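Local coordinates for protein 3-methylornithine synthase (Methanosarcina barkeri, PDB 3T7V) that isomerises L-lysine to (3R)-3-methyl-D-ornithine by radical chemistry, using a [4Fe-4S] cluster and S-adenosylmethionine, as a step in making pyrrolysine, at residues 23-33 and 216-224; 40-51 and 259-270. All coordinates share one frame; numbering follows the deposited sequence.

Overall arrangement
Both contacts lie in the helical layer outside the barrel strands of the TIM-barrel-type radical SAM fold, on the same side of the chain's centre, with their own centres about 13 Å apart. Helices 25-32 and 37-55 follow each other near the N-terminus, ahead of the first strand of the sheet; their partners, helices 216-228 and 258-268, flank strand 233-238 in sequence. The segments alternate along the chain, in the order 23-33, 40-51, 216-224, 259-270. The contacts meet where Leu28 packs on Val264, Leu223 on Leu265, and Lys260 NZ, bonded to Asn255 O, also bonds to Leu32 O. The N-terminal helix pair thus clasps this layer, away from the bound cofactors.

Contact 1: residues 23-33 and 216-224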
loop_
_atom_site.group_PDB
_atom_site.type_symbol
_atom_site.label_atom_id
_atom_site.label_comp_id
_atom_site.label_asym_id
_atom_site.label_seq_id
_atom_site.Cartn_x
_atom_site.Cartn_y
_atom_site.Cartn_z
ATOM N N LEU A 23 -2.733 -21.907 -6.227
ATOM C CA LEU A 23 -2.367 -22.420 -4.942
ATOM C C LEU A 23 -3.628 -22.863 -4.169
ATOM O O LEU A 23 -4.659 -22.148 -4.151
ATOM C CB LEU A 23 -1.619 -21.316 -4.191
ATOM C CG LEU A 23 -0.121 -21.241 -4.501
ATOM C CD1 LEU A 23 0.442 -21.246 -5.905
ATOM C CD2 LEU A 23 0.323 -20.021 -3.694
ATOM N N THR A 24 -3.578 -24.072 -3.607
ATOM C CA THR A 24 -4.647 -24.550 -2.745
ATOM C C THR A 24 -4.506 -24.064 -1.318
ATOM O O THR A 24 -3.480 -23.505 -0.961
ATOM C CB THR A 24 -4.615 -26.093 -2.716
ATOM O OG1 THR A 24 -3.384 -26.538 -2.087
ATOM C CG2 THR A 24 -4.689 -26.664 -4.133
ATOM N N ASP A 25 -5.506 -24.340 -0.467
ATOM C CA ASP A 25 -5.326 -23.961 0.930
ATOM C C ASP A 25 -4.203 -24.748 1.586
ATOM O O ASP A 25 -3.505 -24.191 2.464
ATOM C CB ASP A 25 -6.632 -24.068 1.764
ATOM C CG ASP A 25 -7.751 -23.094 1.284
ATOM O OD1 ASP A 25 -7.455 -21.978 0.756
ATOM O OD2 ASP A 25 -8.929 -23.472 1.428
ATOM N N ASN A 26 -4.045 -26.028 1.235
ATOM C CA ASN A 26 -2.846 -26.786 1.733
ATOM C C ASN A 26 -1.545 -26.115 1.328
ATOM O O ASN A 26 -0.597 -26.083 2.170
ATOM C CB ASN A 26 -2.903 -28.251 1.358
ATOM C CG ASN A 26 -3.848 -29.034 2.294
ATOM O OD1 ASN A 26 -4.174 -30.106 1.988
ATOM N ND2 ASN A 26 -4.290 -28.443 3.387
ATOM N N ASP A 27 -1.441 -25.632 0.077
ATOM C CA ASP A 27 -0.220 -24.948 -0.380
ATOM C C ASP A 27 -0.029 -23.689 0.489
ATOM O O ASP A 27 1.099 -23.437 0.924
ATOM C CB ASP A 27 -0.299 -24.513 -1.865
ATOM C CG ASP A 27 -0.440 -25.672 -2.803
ATOM O OD1 ASP A 27 -0.010 -26.797 -2.438
ATOM O OD2 ASP A 27 -0.936 -25.478 -3.934
ATOM N N LEU A 28 -1.086 -22.904 0.736
ATOM C CA LEU A 28 -0.968 -21.666 1.609
ATOM C C LEU A 28 -0.525 -22.065 2.978
ATOM O O LEU A 28 0.316 -21.383 3.544
ATOM C CB LEU A 28 -2.288 -20.877 1.637
ATOM C CG LEU A 28 -2.734 -20.339 0.297
ATOM C CD1 LEU A 28 -4.065 -19.575 0.463
ATOM C CD2 LEU A 28 -1.700 -19.401 -0.312
ATOM N N ARG A 29 -1.119 -23.112 3.600
ATOM C CA ARG A 29 -0.665 -23.503 4.914
ATOM C C ARG A 29 0.795 -23.842 4.946
ATOM O O ARG A 29 1.444 -23.622 5.973
ATOM C CB ARG A 29 -1.479 -24.687 5.496
ATOM C CG ARG A 29 -2.881 -24.290 5.871
ATOM C CD ARG A 29 -3.655 -25.546 6.308
ATOM N NE ARG A 29 -5.029 -25.170 6.691
ATOM C CZ ARG A 29 -5.368 -24.774 7.903
ATOM N NH1 ARG A 29 -4.449 -24.640 8.881
ATOM N NH2 ARG A 29 -6.644 -24.549 8.200
ATOM N N THR A 30 1.261 -24.588 3.922
ATOM C CA THR A 30 2.635 -25.023 3.862
ATOM C C THR A 30 3.563 -23.819 3.716
ATOM O O THR A 30 4.526 -23.669 4.491
ATOM C CB THR A 30 2.784 -25.963 2.726
ATOM O OG1 THR A 30 1.905 -27.066 2.901
ATOM C CG2 THR A 30 4.295 -26.442 2.583
ATOM N N LEU A 31 3.248 -22.950 2.746
ATOM C CA LEU A 31 4.109 -21.769 2.484
ATOM C C LEU A 31 4.149 -20.820 3.672
ATOM O O LEU A 31 5.240 -20.307 4.079
ATOM C CB LEU A 31 3.667 -21.054 1.183
ATOM C CG LEU A 31 3.844 -21.937 -0.076
ATOM C CD1 LEU A 31 3.372 -21.136 -1.279
ATOM C CD2 LEU A 31 5.273 -22.381 -0.338
ATOM N N LEU A 32 2.979 -20.637 4.285
ATOM C CA LEU A 32 2.902 -19.743 5.428
ATOM C C LEU A 32 3.565 -20.291 6.682
ATOM O O LEU A 32 3.824 -19.558 7.627
ATOM C CB LEU A 32 1.459 -19.285 5.675
ATOM C CG LEU A 32 0.876 -18.377 4.562
ATOM C CD1 LEU A 32 -0.651 -18.248 4.769
ATOM C CD2 LEU A 32 1.553 -16.961 4.522
ATOM N N SER A 33 3.830 -21.610 6.753
ATOM C CA SER A 33 4.454 -22.126 7.981
ATOM C C SER A 33 5.980 -22.302 7.771
ATOM O O SER A 33 6.646 -22.830 8.641
ATOM C CB SER A 33 3.739 -23.373 8.494
ATOM O OG SER A 33 3.791 -24.315 7.496
ATOM N N ILE A 216 -2.103 -18.231 10.990
ATOM C CA ILE A 216 -2.139 -18.731 9.595
ATOM C C ILE A 216 -3.551 -18.763 9.085
ATOM O O ILE A 216 -3.762 -18.340 7.940
ATOM C CB ILE A 216 -1.450 -20.104 9.490
ATOM C CG1 ILE A 216 0.027 -19.937 9.647
ATOM C CG2 ILE A 216 -1.823 -20.872 8.216
ATOM C CD1 ILE A 216 0.813 -21.245 9.794
ATOM N N GLU A 217 -4.501 -19.288 9.861
ATOM C CA GLU A 217 -5.892 -19.414 9.322
ATOM C C GLU A 217 -6.480 -18.020 9.003
ATOM O O GLU A 217 -7.186 -17.878 7.996
ATOM C CB GLU A 217 -6.745 -20.239 10.297
ATOM C CG GLU A 217 -6.291 -21.711 10.219
ATOM C CD GLU A 217 -7.228 -22.622 11.020
ATOM O OE1 GLU A 217 -7.739 -22.158 12.124
ATOM O OE2 GLU A 217 -7.424 -23.746 10.504
ATOM N N SER A 218 -6.237 -17.058 9.891
ATOM C CA SER A 218 -6.776 -15.682 9.665
ATOM C C SER A 218 -6.161 -15.111 8.397
ATOM O O SER A 218 -6.879 -14.482 7.586
ATOM C CB SER A 218 -6.313 -14.855 10.873
ATOM O OG SER A 218 -6.719 -13.534 10.801
ATOM N N THR A 219 -4.880 -15.353 8.185
ATOM C CA THR A 219 -4.187 -14.865 7.005
ATOM C C THR A 219 -4.753 -15.510 5.747
ATOM O O THR A 219 -4.901 -14.811 4.723
ATOM C CB THR A 219 -2.688 -15.140 7.163
ATOM O OG1 THR A 219 -2.239 -14.477 8.368
ATOM C CG2 THR A 219 -1.918 -14.607 5.934
ATOM N N ILE A 220 -5.004 -16.829 5.769
ATOM C CA ILE A 220 -5.637 -17.457 4.585
ATOM C C ILE A 220 -6.990 -16.856 4.276
ATOM O O ILE A 220 -7.284 -16.602 3.104
ATOM C CB ILE A 220 -5.706 -18.977 4.809
ATOM C CG1 ILE A 220 -4.268 -19.459 4.879
ATOM C CG2 ILE A 220 -6.472 -19.623 3.677
ATOM C CD1 ILE A 220 -4.218 -20.965 5.169
ATOM N N LEU A 221 -7.821 -16.613 5.323
ATOM C CA LEU A 221 -9.142 -15.996 5.132
ATOM C C LEU A 221 -8.929 -14.629 4.454
ATOM O O LEU A 221 -9.633 -14.293 3.505
ATOM C CB LEU A 221 -9.842 -15.748 6.460
ATOM C CG LEU A 221 -10.529 -16.830 7.298
ATOM C CD1 LEU A 221 -11.195 -16.190 8.540
ATOM C CD2 LEU A 221 -11.588 -17.422 6.367
ATOM N N SER A 222 -7.888 -13.923 4.853
ATOM C CA SER A 222 -7.654 -12.595 4.254
ATOM C C SER A 222 -7.117 -12.655 2.851
ATOM O O SER A 222 -7.540 -11.870 1.988
ATOM C CB SER A 222 -6.719 -11.794 5.122
ATOM O OG SER A 222 -7.389 -11.511 6.336
ATOM N N LEU A 223 -6.233 -13.613 2.583
ATOM C CA LEU A 223 -5.760 -13.783 1.192
ATOM C C LEU A 223 -6.917 -14.185 0.233
ATOM O O LEU A 223 -7.036 -13.633 -0.885
ATOM C CB LEU A 223 -4.644 -14.862 1.093
ATOM C CG LEU A 223 -3.351 -14.390 1.835
ATOM C CD1 LEU A 223 -2.413 -15.605 2.032
ATOM C CD2 LEU A 223 -2.577 -13.341 1.015
ATOM N N ARG A 224 -7.769 -15.127 0.668
ATOM C CA ARG A 224 -8.868 -15.545 -0.150
ATOM C C ARG A 224 -9.870 -14.379 -0.278
ATOM O O ARG A 224 -10.442 -14.163 -1.357
ATOM C CB ARG A 224 -9.555 -16.789 0.442
ATOM C CG ARG A 224 -8.680 -18.029 0.438
ATOM C CD ARG A 224 -8.424 -18.409 -0.992
ATOM N NE ARG A 224 -7.728 -19.708 -0.983
ATOM C CZ ARG A 224 -6.919 -20.104 -1.967
ATOM N NH1 ARG A 224 -6.728 -19.323 -3.013
ATOM N NH2 ARG A 224 -6.285 -21.276 -1.875
HETATM O O HOH W 1 -4.941 -19.590 -5.073
#
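Asp25 OD1 is gripped side-on by two nitrogens of Arg224, NE at 2.9 Å and NH2 at 3.0 Å, in a salt bridge between the N-terminal helix 25-32 and helix 216-228 of the TIM-barrel-type fold; the axes of 25-32 and 216-224 run at 128° to each other. Both bonds lie in the guanidinium plane, but the carboxylate is turned 54° against it: NE arrives nearly along the C-O axis of OD1, whereas NH2 meets the same oxygen from above the carboxylate plane. NH2 also gives an almost straight bond to Leu23 O, 2.9 Å away, and a water joins that oxygen to Arg224 NH1. Arginine suits this place because its in-plane N-H groups can serve an acid and a carbonyl together, while Leu28 CD1 rests over one face, toward its rim. Thr24, the N-cap of helix 25-32, forms a capping box with Asp27, Thr24 OG1 accepting from Asp27 N and Asp27 OD2 from Thr24 N.

Between the polar ends the helices mesh knobs-into-holes. Leu32 sits among Ile216, Thr219, Ile220 and Leu223, its CD1 3.8 Å from Ile220 CG1; Ile220 in turn fills the hole formed by Asp25, Leu28, Arg29 and Leu32. Beyond Ile220, whose CD1 touches Arg29 CG, the extended Arg29 chain reaches a second salt bridge: Arg29 NH2 lies 2.6 Å from Glu217 OE2 and uses its anti lone pair, almost straight and in the guanidinium plane.

Contact 2: residues 40-51 and 259-270; sequences LERLYSAARKVR and LKIISVLRLMFP
Leu40 CD2 lies against Lys260 CD at 3.7 Å, where helices 37-55 and 258-268 pack with the axes of 40-51 and 259-268 at 39°. Leu43 follows: with CG anti to the backbone N (chi1 172°), its branches spread over Lys260 CG, Ser263 CB and Leu267 CD1. Tyr44 turns a ring edge to Ser263, CD1 3.3 Å from OG, while its OH end reaches Leu259 CB; the serine hydroxyl bonds to Ala292 O. The small Ala47 and Ser263 let the backbones close in, their CA atoms 5.2 Å apart. Leu267 is the knob in a hole made by Leu43, Ala46, Ala47 and Val50. Val50 divides its methyls, CG2 meeting Leu267 CD2 and CG1 pressing on Pro270 CB at a tight 3.4 Å. Last comes Arg51, whose CG lies over one face of the Arg266 guanidinium; its charged end leads away, NH1 bonding to Leu290 O, so its aliphatic part does the touching. Chi1 (176°) sets Arg266 CG 3.4 Å from Ala47 O; the bends farther out bring NH1 to Pro270 O (2.9 Å) and Arg272 O, and NE to Gly293 O. A leucine in place of Arg266 would probably leave these three carbonyls without their arginine N-H donors and the chain after the helix less firmly held. On other flanks helix 258-268 meets helix 25-32 through Val264, helix 216-228 through Leu265, and strand 233-238 through Ile262 on Val236.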
loop_
_atom_site.group_PDB
_atom_site.type_symbol
_atom_site.label_atom_id
_atom_site.label_comp_id
_atom_site.label_asym_id
_atom_site.label_seq_id
_atom_site.Cartn_x
_atom_site.Cartn_y
_atom_site.Cartn_z
ATOM N N LEU A 40 12.662 -20.537 3.093
ATOM C CA LEU A 40 12.283 -19.168 2.783
ATOM C C LEU A 40 12.964 -18.696 1.539
ATOM O O LEU A 40 12.308 -18.068 0.692
ATOM C CB LEU A 40 12.529 -18.225 3.982
ATOM C CG LEU A 40 11.584 -18.458 5.173
ATOM C CD1 LEU A 40 12.123 -17.660 6.378
ATOM C CD2 LEU A 40 10.132 -18.078 4.839
ATOM N N GLU A 41 14.249 -19.025 1.352
ATOM C CA GLU A 41 14.938 -18.624 0.113
ATOM C C GLU A 41 14.312 -19.301 -1.134
ATOM O O GLU A 41 14.219 -18.675 -2.194
ATOM C CB GLU A 41 16.463 -18.877 0.198
ATOM C CG GLU A 41 17.205 -18.329 -0.972
ATOM C CD GLU A 41 16.813 -16.872 -1.247
ATOM O OE1 GLU A 41 17.014 -16.020 -0.328
ATOM O OE2 GLU A 41 16.270 -16.568 -2.360
ATOM N N ARG A 42 13.823 -20.539 -1.004
ATOM C CA ARG A 42 13.200 -21.184 -2.152
ATOM C C ARG A 42 11.853 -20.510 -2.466
ATOM O O ARG A 42 11.463 -20.362 -3.646
ATOM C CB ARG A 42 13.100 -22.726 -2.009
ATOM C CG ARG A 42 11.990 -23.294 -1.200
ATOM C CD ARG A 42 11.419 -24.527 -1.900
ATOM N NE ARG A 42 10.257 -25.060 -1.182
ATOM C CZ ARG A 42 9.081 -24.447 -1.071
ATOM N NH1 ARG A 42 8.875 -23.261 -1.621
ATOM N NH2 ARG A 42 8.109 -25.025 -0.389
ATOM N N LEU A 43 11.167 -20.053 -1.437
ATOM C CA LEU A 43 9.872 -19.326 -1.627
ATOM C C LEU A 43 10.143 -17.958 -2.307
ATOM O O LEU A 43 9.445 -17.641 -3.306
ATOM C CB LEU A 43 9.198 -19.141 -0.259
ATOM C CG LEU A 43 7.974 -18.242 -0.281
ATOM C CD1 LEU A 43 6.894 -18.744 -1.273
ATOM C CD2 LEU A 43 7.439 -17.965 1.125
ATOM N N TYR A 44 11.120 -17.203 -1.815
ATOM C CA TYR A 44 11.453 -15.915 -2.464
ATOM C C TYR A 44 11.881 -16.094 -3.916
ATOM O O TYR A 44 11.455 -15.393 -4.764
ATOM C CB TYR A 44 12.554 -15.160 -1.723
ATOM C CG TYR A 44 12.312 -14.979 -0.225
ATOM C CD1 TYR A 44 10.987 -14.848 0.306
ATOM C CD2 TYR A 44 13.375 -14.848 0.673
ATOM C CE1 TYR A 44 10.784 -14.682 1.671
ATOM C CE2 TYR A 44 13.158 -14.657 2.003
ATOM C CZ TYR A 44 11.876 -14.575 2.497
ATOM O OH TYR A 44 11.751 -14.446 3.852
ATOM N N SER A 45 12.719 -17.116 -4.177
ATOM C CA SER A 45 13.164 -17.403 -5.533
ATOM C C SER A 45 11.994 -17.739 -6.449
ATOM O O SER A 45 11.952 -17.277 -7.592
ATOM C CB SER A 45 14.142 -18.617 -5.507
ATOM O OG SER A 45 14.566 -18.859 -6.831
ATOM N N ALA A 46 11.024 -18.536 -5.974
ATOM C CA ALA A 46 9.867 -18.838 -6.801
ATOM C C ALA A 46 9.086 -17.565 -7.166
ATOM O O ALA A 46 8.616 -17.367 -8.301
ATOM C CB ALA A 46 8.940 -19.874 -6.090
ATOM N N ALA A 47 8.846 -16.752 -6.137
ATOM C CA ALA A 47 8.122 -15.494 -6.416
ATOM C C ALA A 47 8.923 -14.575 -7.354
ATOM O O ALA A 47 8.316 -13.907 -8.199
ATOM C CB ALA A 47 7.833 -14.799 -5.082
ATOM N N ARG A 48 10.239 -14.493 -7.228
ATOM C CA ARG A 48 10.977 -13.667 -8.195
ATOM C C ARG A 48 10.869 -14.257 -9.622
ATOM O O ARG A 48 10.806 -13.495 -10.581
ATOM C CB ARG A 48 12.441 -13.586 -7.788
ATOM C CG ARG A 48 12.739 -12.789 -6.535
ATOM C CD ARG A 48 14.233 -12.448 -6.401
ATOM N NE ARG A 48 15.086 -13.671 -6.319
ATOM C CZ ARG A 48 15.407 -14.291 -5.200
ATOM N NH1 ARG A 48 14.908 -13.891 -4.020
ATOM N NH2 ARG A 48 16.208 -15.368 -5.278
ATOM N N LYS A 49 10.850 -15.590 -9.782
ATOM C CA LYS A 49 10.669 -16.139 -11.118
ATOM C C LYS A 49 9.370 -15.673 -11.769
ATOM O O LYS A 49 9.296 -15.289 -12.935
ATOM C CB LYS A 49 10.667 -17.673 -11.048
ATOM C CG LYS A 49 10.721 -18.344 -12.438
ATOM C CD LYS A 49 10.685 -19.874 -12.400
ATOM C CE LYS A 49 11.964 -20.455 -11.832
ATOM N NZ LYS A 49 11.813 -21.921 -11.536
ATOM N N VAL A 50 8.300 -15.665 -10.968
ATOM C CA VAL A 50 6.976 -15.275 -11.459
ATOM C C VAL A 50 7.011 -13.785 -11.768
ATOM O O VAL A 50 6.603 -13.370 -12.856
ATOM C CB VAL A 50 5.863 -15.594 -10.377
ATOM C CG1 VAL A 50 4.511 -15.123 -10.884
ATOM C CG2 VAL A 50 5.829 -17.104 -10.178
ATOM N N ARG A 51 7.524 -12.988 -10.825
ATOM C CA ARG A 51 7.562 -11.532 -11.065
ATOM C C ARG A 51 8.431 -11.170 -12.288
ATOM O O ARG A 51 8.041 -10.335 -13.095
ATOM C CB ARG A 51 8.196 -10.880 -9.875
ATOM C CG ARG A 51 8.036 -9.366 -9.778
ATOM C CD ARG A 51 9.264 -8.619 -10.155
ATOM N NE ARG A 51 10.578 -9.214 -9.916
ATOM C CZ ARG A 51 11.287 -9.110 -8.793
ATOM N NH1 ARG A 51 10.846 -8.406 -7.777
ATOM N NH2 ARG A 51 12.480 -9.680 -8.690
ATOM N N LEU A 259 7.560 -10.605 4.359
ATOM C CA LEU A 259 8.221 -11.123 3.172
ATOM C C LEU A 259 7.628 -12.410 2.659
ATOM O O LEU A 259 7.446 -12.606 1.469
ATOM C CB LEU A 259 9.721 -11.324 3.430
ATOM C CG LEU A 259 10.474 -10.136 4.055
ATOM C CD1 LEU A 259 11.928 -10.633 4.220
ATOM C CD2 LEU A 259 10.389 -8.977 3.073
ATOM N N LYS A 260 7.303 -13.316 3.596
ATOM C CA LYS A 260 6.627 -14.567 3.229
ATOM C C LYS A 260 5.286 -14.276 2.542
ATOM O O LYS A 260 4.920 -14.887 1.559
ATOM C CB LYS A 260 6.404 -15.402 4.536
ATOM C CG LYS A 260 5.941 -16.811 4.359
ATOM C CD LYS A 260 6.501 -17.729 5.530
ATOM C CE LYS A 260 6.248 -17.062 6.840
ATOM N NZ LYS A 260 6.284 -18.127 7.898
ATOM N N ILE A 261 4.543 -13.310 3.084
ATOM C CA ILE A 261 3.237 -13.085 2.522
ATOM C C ILE A 261 3.336 -12.379 1.176
ATOM O O ILE A 261 2.537 -12.614 0.290
ATOM C CB ILE A 261 2.345 -12.287 3.486
ATOM C CG1 ILE A 261 2.059 -13.194 4.741
ATOM C CG2 ILE A 261 0.993 -11.835 2.877
ATOM C CD1 ILE A 261 1.520 -12.361 5.855
ATOM N N ILE A 262 4.343 -11.496 1.003
ATOM C CA ILE A 262 4.599 -10.894 -0.356
ATOM C C ILE A 262 4.815 -11.991 -1.404
ATOM O O ILE A 262 4.266 -11.938 -2.499
ATOM C CB ILE A 262 5.747 -9.883 -0.347
ATOM C CG1 ILE A 262 5.332 -8.612 0.362
ATOM C CG2 ILE A 262 6.199 -9.595 -1.774
ATOM C CD1 ILE A 262 6.511 -7.696 0.624
ATOM N N SER A 263 5.656 -12.982 -1.007
ATOM C CA SER A 263 5.901 -14.066 -1.983
ATOM C C SER A 263 4.632 -14.853 -2.257
ATOM O O SER A 263 4.351 -15.171 -3.400
ATOM C CB SER A 263 6.954 -15.011 -1.468
ATOM O OG SER A 263 8.179 -14.330 -1.271
ATOM N N VAL A 264 3.832 -15.126 -1.223
ATOM C CA VAL A 264 2.586 -15.848 -1.452
ATOM C C VAL A 264 1.643 -15.002 -2.319
ATOM O O VAL A 264 0.977 -15.519 -3.236
ATOM C CB VAL A 264 1.933 -16.185 -0.079
ATOM C CG1 VAL A 264 0.532 -16.701 -0.309
ATOM C CG2 VAL A 264 2.778 -17.293 0.591
ATOM N N LEU A 265 1.592 -13.669 -2.087
ATOM C CA LEU A 265 0.735 -12.819 -2.942
ATOM C C LEU A 265 1.193 -12.880 -4.387
ATOM O O LEU A 265 0.366 -12.809 -5.304
ATOM C CB LEU A 265 0.843 -11.316 -2.489
ATOM C CG LEU A 265 -0.006 -11.053 -1.211
ATOM C CD1 LEU A 265 0.336 -9.612 -0.697
ATOM C CD2 LEU A 265 -1.493 -11.167 -1.436
ATOM N N ARG A 266 2.507 -12.896 -4.584
ATOM C CA ARG A 266 3.002 -12.968 -6.001
ATOM C C ARG A 266 2.601 -14.299 -6.646
ATOM O O ARG A 266 2.288 -14.333 -7.860
ATOM C CB ARG A 266 4.500 -12.782 -6.037
ATOM C CG ARG A 266 5.183 -12.932 -7.412
ATOM C CD ARG A 266 4.561 -12.009 -8.452
ATOM N NE ARG A 266 4.876 -10.622 -8.142
ATOM C CZ ARG A 266 4.200 -9.574 -8.631
ATOM N NH1 ARG A 266 3.180 -9.713 -9.442
ATOM N NH2 ARG A 266 4.499 -8.342 -8.191
ATOM N N LEU A 267 2.570 -15.340 -5.820
ATOM C CA LEU A 267 2.243 -16.630 -6.399
ATOM C C LEU A 267 0.729 -16.739 -6.637
ATOM O O LEU A 267 0.294 -17.513 -7.455
ATOM C CB LEU A 267 2.772 -17.757 -5.482
ATOM C CG LEU A 267 4.314 -17.823 -5.347
ATOM C CD1 LEU A 267 4.775 -18.877 -4.332
ATOM C CD2 LEU A 267 4.950 -18.142 -6.680
ATOM N N MET A 268 -0.084 -16.038 -5.840
ATOM C CA MET A 268 -1.532 -15.980 -5.981
ATOM C C MET A 268 -2.036 -14.971 -7.022
ATOM O O MET A 268 -3.090 -15.189 -7.605
ATOM C CB MET A 268 -2.224 -15.594 -4.654
ATOM C CG MET A 268 -2.097 -16.695 -3.620
ATOM S SD MET A 268 -3.046 -16.134 -2.142
ATOM C CE MET A 268 -4.770 -16.082 -2.771
ATOM N N PHE A 269 -1.360 -13.816 -7.153
ATOM C CA PHE A 269 -1.738 -12.761 -8.047
ATOM C C PHE A 269 -0.547 -12.435 -8.962
ATOM O O PHE A 269 0.099 -11.355 -8.887
ATOM C CB PHE A 269 -2.037 -11.490 -7.214
ATOM C CG PHE A 269 -3.137 -11.668 -6.212
ATOM C CD1 PHE A 269 -2.904 -12.002 -4.893
ATOM C CD2 PHE A 269 -4.486 -11.361 -6.598
ATOM C CE1 PHE A 269 -3.968 -12.174 -3.953
ATOM C CE2 PHE A 269 -5.522 -11.527 -5.674
ATOM C CZ PHE A 269 -5.278 -11.922 -4.352
ATOM N N PRO A 270 -0.158 -13.354 -9.824
ATOM C CA PRO A 270 1.101 -13.283 -10.504
ATOM C C PRO A 270 1.249 -12.021 -11.394
ATOM O O PRO A 270 2.370 -11.527 -11.552
ATOM C CB PRO A 270 1.178 -14.585 -11.320
ATOM C CG PRO A 270 -0.235 -15.049 -11.336
ATOM C CD PRO A 270 -0.853 -14.632 -10.054
#